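Local coordinates for RND efflux system, outer membrane lipoprotein, NodT family (PDB 6U94) that probably acts as the outer membrane channel component of an RND-type efflux system, passing substrates out of the cell, at residues Y174-A179 / Y440-L445. Residues are numbered along the deposited sequence; the frame is centred on the assembly and turned at random.
Sequences YLTLLA and YKLAGL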
loop_
_atom_site.group_PDB
_atom_site.type_symbol
_atom_site.label_atom_id
_atom_site.label_comp_id
_atom_site.label_asym_id
_atom_site.label_seq_id
_atom_site.Cartn_x
_atom_site.Cartn_y
_atom_site.Cartn_z
ATOM N N TYR A 174 6.666 5.193 -7.064
ATOM C CA TYR A 174 7.278 6.507 -6.891
ATOM C C TYR A 174 7.351 6.887 -5.418
ATOM O O TYR A 174 8.326 7.508 -4.979
ATOM C CB TYR A 174 6.499 7.557 -7.683
ATOM C CG TYR A 174 7.029 8.968 -7.537
ATOM C CD1 TYR A 174 8.248 9.335 -8.090
ATOM C CD2 TYR A 174 6.300 9.938 -6.860
ATOM C CE1 TYR A 174 8.732 10.625 -7.966
ATOM C CE2 TYR A 174 6.776 11.231 -6.729
ATOM C CZ TYR A 174 7.992 11.570 -7.284
ATOM O OH TYR A 174 8.466 12.856 -7.155
ATOM N N LEU A 175 6.331 6.521 -4.638
ATOM C CA LEU A 175 6.392 6.742 -3.197
ATOM C C LEU A 175 7.496 5.905 -2.567
ATOM O O LEU A 175 8.262 6.396 -1.730
ATOM C CB LEU A 175 5.039 6.432 -2.559
ATOM C CG LEU A 175 3.944 7.458 -2.855
ATOM C CD1 LEU A 175 2.619 7.047 -2.234
ATOM C CD2 LEU A 175 4.366 8.832 -2.362
ATOM N N THR A 176 7.598 4.633 -2.964
ATOM C CA THR A 176 8.691 3.790 -2.489
ATOM C C THR A 176 10.044 4.375 -2.878
ATOM O O THR A 176 11.009 4.289 -2.110
ATOM C CB THR A 176 8.537 2.368 -3.031
ATOM O OG1 THR A 176 7.350 1.772 -2.490
ATOM C CG2 THR A 176 9.738 1.508 -2.668
ATOM N N LEU A 177 10.131 4.987 -4.062
ATOM C CA LEU A 177 11.367 5.651 -4.464
ATOM C C LEU A 177 11.733 6.765 -3.491
ATOM O O LEU A 177 12.868 6.835 -3.004
ATOM C CB LEU A 177 11.226 6.202 -5.881
ATOM C CG LEU A 177 12.406 7.021 -6.402
ATOM C CD1 LEU A 177 13.671 6.177 -6.457
ATOM C CD2 LEU A 177 12.090 7.610 -7.771
ATOM N N LEU A 178 10.779 7.651 -3.198
ATOM C CA LEU A 178 11.048 8.755 -2.285
ATOM C C LEU A 178 11.377 8.255 -0.885
ATOM O O LEU A 178 12.146 8.899 -0.160
ATOM C CB LEU A 178 9.852 9.704 -2.251
ATOM C CG LEU A 178 9.452 10.285 -3.608
ATOM C CD1 LEU A 178 8.331 11.294 -3.449
ATOM C CD2 LEU A 178 10.650 10.916 -4.297
ATOM N N ALA A 179 10.815 7.111 -0.488
ATOM C CA ALA A 179 11.146 6.542 0.814
ATOM C C ALA A 179 12.568 5.996 0.831
ATOM O O ALA A 179 13.315 6.221 1.788
ATOM C CB ALA A 179 10.142 5.451 1.183
ATOM N N TYR A 440 7.569 2.469 8.146
ATOM C CA TYR A 440 6.208 2.553 8.665
ATOM C C TYR A 440 5.426 3.688 8.018
ATOM O O TYR A 440 4.207 3.575 7.838
ATOM C CB TYR A 440 6.227 2.737 10.182
ATOM C CG TYR A 440 6.524 1.483 10.975
ATOM C CD1 TYR A 440 6.160 0.230 10.500
ATOM C CD2 TYR A 440 7.162 1.557 12.211
ATOM C CE1 TYR A 440 6.428 -0.916 11.231
ATOM C CE2 TYR A 440 7.432 0.420 12.946
ATOM C CZ TYR A 440 7.064 -0.812 12.453
ATOM O OH TYR A 440 7.336 -1.943 13.190
ATOM N N LYS A 441 6.097 4.793 7.683
ATOM C CA LYS A 441 5.418 5.866 6.967
ATOM C C LYS A 441 5.020 5.417 5.566
ATOM O O LYS A 441 3.915 5.718 5.101
ATOM C CB LYS A 441 6.309 7.107 6.899
ATOM C CG LYS A 441 6.462 7.849 8.219
ATOM C CD LYS A 441 7.318 9.093 8.048
ATOM C CE LYS A 441 7.312 9.945 9.306
ATOM N NZ LYS A 441 8.066 11.216 9.120
ATOM N N LEU A 442 5.908 4.688 4.884
ATOM C CA LEU A 442 5.605 4.215 3.538
ATOM C C LEU A 442 4.458 3.215 3.552
ATOM O O LEU A 442 3.595 3.243 2.668
ATOM C CB LEU A 442 6.852 3.596 2.910
ATOM C CG LEU A 442 6.658 2.921 1.550
ATOM C CD1 LEU A 442 6.091 3.901 0.533
ATOM C CD2 LEU A 442 7.970 2.350 1.063
ATOM N N ALA A 443 4.425 2.332 4.552
ATOM C CA ALA A 443 3.330 1.375 4.654
ATOM C C ALA A 443 1.992 2.088 4.798
ATOM O O ALA A 443 0.985 1.655 4.224
ATOM C CB ALA A 443 3.569 0.428 5.830
ATOM N N GLY A 444 1.962 3.184 5.562
ATOM C CA GLY A 444 0.741 3.967 5.660
ATOM C C GLY A 444 0.311 4.541 4.323
ATOM O O GLY A 444 -0.874 4.527 3.981
ATOM N N LEU A 445 1.271 5.048 3.545
ATOM C CA LEU A 445 0.957 5.537 2.207
ATOM C C LEU A 445 0.514 4.396 1.304
ATOM O O LEU A 445 -0.493 4.505 0.593
ATOM C CB LEU A 445 2.171 6.252 1.615
ATOM C CG LEU A 445 2.685 7.461 2.398
ATOM C CD1 LEU A 445 3.921 8.044 1.734
ATOM C CD2 LEU A 445 1.591 8.509 2.525
#
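Helices 156-203 and 421-454 run antiparallel here, the N-to-C directions of their short segments 168° apart and the axes 10.1 Å from each other, and mainly aliphatic side chains meet between them. Leu-175 points toward the partner helix; its CG lies beside its own backbone N (chi1 -72°), and its CD1 reaches Leu-445 CB at 4.0 Å, the two leucines crossing at about a right angle. Nearer the backbone, Leu-175 CB lies 4.1 Å from Leu-442 CD1. Thr-176 suits the flank of the interface: its OG1 hydrogen-bonds back to the carbonyl O of Asn-172, one turn earlier, so the polar atom is satisfied within its own helix and can rest 3.7 Å from Leu-442 CD2. Ala-179, small enough for a close approach, sets its CB 3.8 Å from Leu-442 CD2; the CA atoms of this pair are 6.6 Å apart. Leu-442 thus carries most of the contact: with CG anti to its backbone N (chi1 174°), it turns CD1 to Leu-175 and Thr-176, and CD2 to Thr-176 and Ala-179. This apolar packing joins two helices distant in sequence, consistent with the long antiparallel helical bundle that, in outer membrane factors, contributes to the periplasmic helical barrel of a trimer.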